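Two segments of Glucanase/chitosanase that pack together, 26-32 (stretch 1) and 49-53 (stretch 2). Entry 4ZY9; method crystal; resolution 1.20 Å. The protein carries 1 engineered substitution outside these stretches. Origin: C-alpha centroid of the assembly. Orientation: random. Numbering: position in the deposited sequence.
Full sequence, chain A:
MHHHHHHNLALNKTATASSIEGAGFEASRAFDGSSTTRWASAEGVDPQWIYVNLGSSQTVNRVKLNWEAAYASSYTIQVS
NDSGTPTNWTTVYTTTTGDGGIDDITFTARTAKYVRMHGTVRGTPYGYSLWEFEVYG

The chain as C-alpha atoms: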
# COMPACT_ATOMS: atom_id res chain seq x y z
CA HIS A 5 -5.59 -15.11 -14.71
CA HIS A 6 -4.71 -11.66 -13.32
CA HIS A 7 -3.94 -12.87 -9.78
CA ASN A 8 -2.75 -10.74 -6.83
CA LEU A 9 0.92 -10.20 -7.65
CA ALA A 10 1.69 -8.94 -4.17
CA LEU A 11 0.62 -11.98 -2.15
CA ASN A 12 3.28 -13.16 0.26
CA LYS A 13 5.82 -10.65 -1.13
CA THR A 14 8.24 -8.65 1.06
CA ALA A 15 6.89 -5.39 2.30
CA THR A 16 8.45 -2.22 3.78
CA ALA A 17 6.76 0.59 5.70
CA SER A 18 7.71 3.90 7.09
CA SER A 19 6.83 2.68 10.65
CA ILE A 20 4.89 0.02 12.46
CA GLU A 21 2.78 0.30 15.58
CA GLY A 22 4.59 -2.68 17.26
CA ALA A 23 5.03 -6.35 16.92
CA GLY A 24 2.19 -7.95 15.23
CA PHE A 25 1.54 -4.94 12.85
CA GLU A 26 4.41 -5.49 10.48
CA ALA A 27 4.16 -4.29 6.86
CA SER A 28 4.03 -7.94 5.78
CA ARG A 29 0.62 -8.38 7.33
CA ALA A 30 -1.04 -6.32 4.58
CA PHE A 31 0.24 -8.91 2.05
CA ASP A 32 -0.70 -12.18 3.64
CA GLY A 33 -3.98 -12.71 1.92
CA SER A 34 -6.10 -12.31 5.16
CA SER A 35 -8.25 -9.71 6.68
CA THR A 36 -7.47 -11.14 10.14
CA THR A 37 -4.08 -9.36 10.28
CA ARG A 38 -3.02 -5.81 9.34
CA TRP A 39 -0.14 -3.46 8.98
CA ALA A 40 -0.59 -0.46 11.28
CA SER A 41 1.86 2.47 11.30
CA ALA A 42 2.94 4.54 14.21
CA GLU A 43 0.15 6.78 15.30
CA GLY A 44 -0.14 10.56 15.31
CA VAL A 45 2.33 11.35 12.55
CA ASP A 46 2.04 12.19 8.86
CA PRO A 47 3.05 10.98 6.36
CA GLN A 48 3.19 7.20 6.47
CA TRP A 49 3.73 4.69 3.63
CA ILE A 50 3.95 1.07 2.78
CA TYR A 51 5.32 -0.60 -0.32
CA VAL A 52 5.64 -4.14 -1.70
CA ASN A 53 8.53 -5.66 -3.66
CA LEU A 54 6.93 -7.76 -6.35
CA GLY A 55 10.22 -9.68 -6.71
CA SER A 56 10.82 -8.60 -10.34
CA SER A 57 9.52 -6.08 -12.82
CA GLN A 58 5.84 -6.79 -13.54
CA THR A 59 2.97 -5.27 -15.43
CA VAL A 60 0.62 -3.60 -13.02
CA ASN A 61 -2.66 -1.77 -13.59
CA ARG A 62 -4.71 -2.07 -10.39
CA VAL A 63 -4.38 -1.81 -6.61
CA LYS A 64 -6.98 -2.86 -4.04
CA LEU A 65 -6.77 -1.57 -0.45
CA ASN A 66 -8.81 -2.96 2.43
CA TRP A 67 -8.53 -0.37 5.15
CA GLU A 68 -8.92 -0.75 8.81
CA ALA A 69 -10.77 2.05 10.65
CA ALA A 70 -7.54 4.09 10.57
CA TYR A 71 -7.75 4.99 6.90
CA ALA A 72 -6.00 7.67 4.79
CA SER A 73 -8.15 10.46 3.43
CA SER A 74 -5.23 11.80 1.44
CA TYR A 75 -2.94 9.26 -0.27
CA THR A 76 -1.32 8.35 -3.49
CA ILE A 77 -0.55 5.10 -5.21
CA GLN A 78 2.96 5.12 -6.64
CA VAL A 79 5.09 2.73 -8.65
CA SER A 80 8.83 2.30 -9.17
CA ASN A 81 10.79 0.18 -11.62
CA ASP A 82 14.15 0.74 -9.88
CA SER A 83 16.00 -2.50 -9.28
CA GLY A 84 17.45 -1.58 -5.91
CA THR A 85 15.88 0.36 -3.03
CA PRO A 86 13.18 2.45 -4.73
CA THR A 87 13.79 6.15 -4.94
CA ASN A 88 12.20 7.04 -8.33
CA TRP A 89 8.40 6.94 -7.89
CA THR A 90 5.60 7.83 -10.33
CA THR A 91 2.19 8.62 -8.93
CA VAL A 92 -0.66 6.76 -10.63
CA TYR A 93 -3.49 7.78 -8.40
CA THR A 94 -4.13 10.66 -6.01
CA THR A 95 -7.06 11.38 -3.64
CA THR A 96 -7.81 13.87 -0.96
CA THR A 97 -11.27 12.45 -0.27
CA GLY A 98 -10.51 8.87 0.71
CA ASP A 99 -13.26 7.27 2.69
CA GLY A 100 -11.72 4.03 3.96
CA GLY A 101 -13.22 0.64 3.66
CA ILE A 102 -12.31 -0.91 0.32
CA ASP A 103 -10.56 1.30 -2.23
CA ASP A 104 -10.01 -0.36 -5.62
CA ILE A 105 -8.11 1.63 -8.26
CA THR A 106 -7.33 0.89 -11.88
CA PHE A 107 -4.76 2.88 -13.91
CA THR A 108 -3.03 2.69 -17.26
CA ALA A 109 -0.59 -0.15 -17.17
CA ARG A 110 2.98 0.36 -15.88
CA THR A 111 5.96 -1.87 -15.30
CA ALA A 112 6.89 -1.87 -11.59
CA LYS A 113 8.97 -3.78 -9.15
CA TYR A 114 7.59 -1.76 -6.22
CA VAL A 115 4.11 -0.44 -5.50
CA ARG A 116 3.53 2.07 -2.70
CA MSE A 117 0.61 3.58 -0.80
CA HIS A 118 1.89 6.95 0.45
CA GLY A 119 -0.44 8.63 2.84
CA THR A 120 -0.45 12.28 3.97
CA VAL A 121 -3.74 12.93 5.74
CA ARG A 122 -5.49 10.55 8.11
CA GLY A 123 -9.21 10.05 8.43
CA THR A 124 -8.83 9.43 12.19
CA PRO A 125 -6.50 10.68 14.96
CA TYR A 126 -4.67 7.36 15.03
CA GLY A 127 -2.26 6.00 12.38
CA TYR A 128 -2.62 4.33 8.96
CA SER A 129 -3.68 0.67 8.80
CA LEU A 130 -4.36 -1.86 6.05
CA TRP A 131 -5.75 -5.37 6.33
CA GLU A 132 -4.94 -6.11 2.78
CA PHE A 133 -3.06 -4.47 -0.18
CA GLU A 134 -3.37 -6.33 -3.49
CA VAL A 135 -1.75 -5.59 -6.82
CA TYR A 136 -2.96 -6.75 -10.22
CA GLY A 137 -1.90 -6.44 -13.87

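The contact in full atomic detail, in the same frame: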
# COMPACT_ATOMS: atom_id res chain seq x y z
N GLU A 26 3.37 -5.61 11.49
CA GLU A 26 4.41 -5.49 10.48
C GLU A 26 3.80 -5.22 9.08
O GLU A 26 2.66 -5.61 8.77
CB GLU A 26 5.25 -6.76 10.39
CG GLU A 26 6.08 -7.09 11.64
CD GLU A 26 5.24 -7.70 12.77
OE1 GLU A 26 4.12 -8.15 12.56
OE2 GLU A 26 5.77 -7.73 13.95
N ALA A 27 4.59 -4.59 8.25
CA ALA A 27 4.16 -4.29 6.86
C ALA A 27 3.71 -5.55 6.14
O ALA A 27 2.72 -5.51 5.40
CB ALA A 27 5.31 -3.63 6.13
N SER A 28 4.39 -6.66 6.39
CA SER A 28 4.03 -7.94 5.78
C SER A 28 2.58 -8.33 5.96
O SER A 28 2.05 -9.09 5.19
CB SER A 28 5.01 -9.10 6.30
OG SER A 28 4.69 -9.31 7.69
N ARG A 29 1.97 -7.94 7.04
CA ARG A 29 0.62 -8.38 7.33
C ARG A 29 -0.39 -7.86 6.39
O ARG A 29 -1.48 -8.44 6.25
CB ARG A 29 0.21 -7.97 8.76
CG ARG A 29 1.17 -8.33 9.90
CD ARG A 29 1.39 -9.74 9.94
NE ARG A 29 2.33 -10.09 11.00
CZ ARG A 29 2.04 -10.34 12.28
NH1 ARG A 29 0.78 -10.18 12.79
NH2 ARG A 29 3.06 -10.76 13.09
N ALA A 30 -0.10 -6.77 5.66
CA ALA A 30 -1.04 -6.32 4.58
C ALA A 30 -0.98 -7.21 3.39
O ALA A 30 -1.89 -7.14 2.51
CB ALA A 30 -0.72 -4.90 4.22
N PHE A 31 -0.01 -8.12 3.25
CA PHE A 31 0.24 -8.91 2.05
C PHE A 31 0.03 -10.34 2.22
O PHE A 31 0.46 -11.15 1.37
CB PHE A 31 1.65 -8.51 1.53
CG PHE A 31 1.71 -7.08 1.15
CD1 PHE A 31 1.27 -6.69 -0.06
CD2 PHE A 31 2.19 -6.17 2.03
CE1 PHE A 31 1.31 -5.34 -0.35
CE2 PHE A 31 2.26 -4.81 1.71
CZ PHE A 31 1.77 -4.43 0.51
N ASP A 32 -0.57 -10.75 3.31
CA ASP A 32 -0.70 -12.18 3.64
C ASP A 32 -1.99 -12.83 3.17
O ASP A 32 -2.21 -13.98 3.43
CB ASP A 32 -0.47 -12.41 5.12
CG ASP A 32 -1.58 -11.84 6.04
OD1 ASP A 32 -2.52 -11.23 5.51
OD2 ASP A 32 -1.47 -12.10 7.26
N TRP A 49 3.72 5.42 4.95
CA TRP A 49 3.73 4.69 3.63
C TRP A 49 4.00 3.26 3.82
O TRP A 49 4.64 2.84 4.84
CB TRP A 49 4.65 5.40 2.61
CG TRP A 49 6.08 5.53 3.04
CD1 TRP A 49 6.66 6.68 3.51
CD2 TRP A 49 7.07 4.51 3.12
NE1 TRP A 49 7.94 6.47 3.84
CE2 TRP A 49 8.29 5.18 3.59
CE3 TRP A 49 7.12 3.20 2.78
CZ2 TRP A 49 9.48 4.48 3.80
CZ3 TRP A 49 8.36 2.48 3.07
CH2 TRP A 49 9.47 3.13 3.53
N ILE A 50 3.64 2.45 2.83
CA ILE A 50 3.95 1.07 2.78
C ILE A 50 4.15 0.69 1.35
O ILE A 50 3.34 1.12 0.49
CB ILE A 50 2.86 0.21 3.46
CG1 ILE A 50 3.20 -1.29 3.43
CG2 ILE A 50 1.46 0.48 2.89
CD1 ILE A 50 2.40 -2.05 4.41
N TYR A 51 5.15 -0.09 1.01
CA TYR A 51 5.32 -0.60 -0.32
C TYR A 51 5.60 -2.07 -0.31
O TYR A 51 6.02 -2.66 0.73
CB TYR A 51 6.39 0.12 -1.20
CG TYR A 51 7.83 -0.02 -0.79
CD1 TYR A 51 8.57 -1.16 -1.04
CD2 TYR A 51 8.49 1.01 -0.21
CE1 TYR A 51 9.93 -1.22 -0.73
CE2 TYR A 51 9.87 0.94 0.11
CZ TYR A 51 10.50 -0.18 -0.17
OH TYR A 51 11.88 -0.24 0.13
N VAL A 52 5.35 -2.74 -1.43
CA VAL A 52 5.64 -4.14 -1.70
C VAL A 52 6.64 -4.26 -2.80
O VAL A 52 6.60 -3.54 -3.77
CB VAL A 52 4.36 -4.95 -1.97
CG1 VAL A 52 3.61 -4.47 -3.16
CG2 VAL A 52 4.63 -6.42 -1.99
N ASN A 53 7.57 -5.25 -2.64
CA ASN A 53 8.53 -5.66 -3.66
C ASN A 53 7.93 -6.82 -4.37
O ASN A 53 7.82 -7.93 -3.76
CB ASN A 53 9.84 -6.00 -2.94
CG ASN A 53 10.93 -6.43 -3.91
OD1 ASN A 53 10.67 -6.78 -5.03
ND2 ASN A 53 12.16 -6.47 -3.42

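How do the two backbones meet? Stretch 2 is a run of extended strand that enters before W49 and carries on past N53, so its side chains alternate from one side to the other. Stretch 1 is a compact turn: A27 to A30 have helical phi and psi values, and three backbone hydrogen bonds tighten it, R29 N to E26 O at 3.0 Å, A30 N to A27 O at 3.1 Å and F31 N to S28 O at 3.0 Å. The CA atoms of A27 and I50 lie 6.7 Å apart and those of F31 and V52 8.1 Å apart, a spacing that leaves room for side chains between the two backbones. No hydrogen bond crosses the gap; the contact is made by packing.

Which residues of the turn face the strand? The CA-to-CB bonds of A27, A30 and F31 point toward it, whereas those of E26, S28 and R29 point away. On the strand, I50 and V52 point toward the turn and Y51 points away. All five inward-facing residues are apolar and buried, and together the stretches cover 227 Å² of surface, both sides summed.

What does I50 do at its end of the contact? With chi1 and chi2 both t, its side chain is extended, and its tip, CD1, reaches all three inward residues of the turn. I50 CD1 lies 3.7 Å from A27 CB, 4.2 Å from A30 CB and 3.9 Å from F31 CE2, and it also comes within 3.6 Å of A27 O. The small methyl side chains of the two alanines fit this place, letting the long isoleucine come close to the turn's backbone.

How does the F31 ring serve both strand residues? Its chi1 is m, and the ring extends to the strand so that I50 CD1 sits at its edge, near the ring plane, while V52 lies over one face. F31 CE1 is 3.5 Å from V52 CB, and V52 CG2 stands 4.1 Å from the centroid of the F31 ring, 22° off the ring normal, a CH-pi contact. A flat aromatic ring suits this position because its face can receive a branched valine while its rim meets the isoleucine.

What becomes of the polar residues? E26, S28, R29, D32 and N53 have no area covered by the other stretch. R29 NH2 forms a salt bridge with E26 OE1 at 2.9 Å, joining two side chains within the turn whose CA-to-CB bonds point away from the strand.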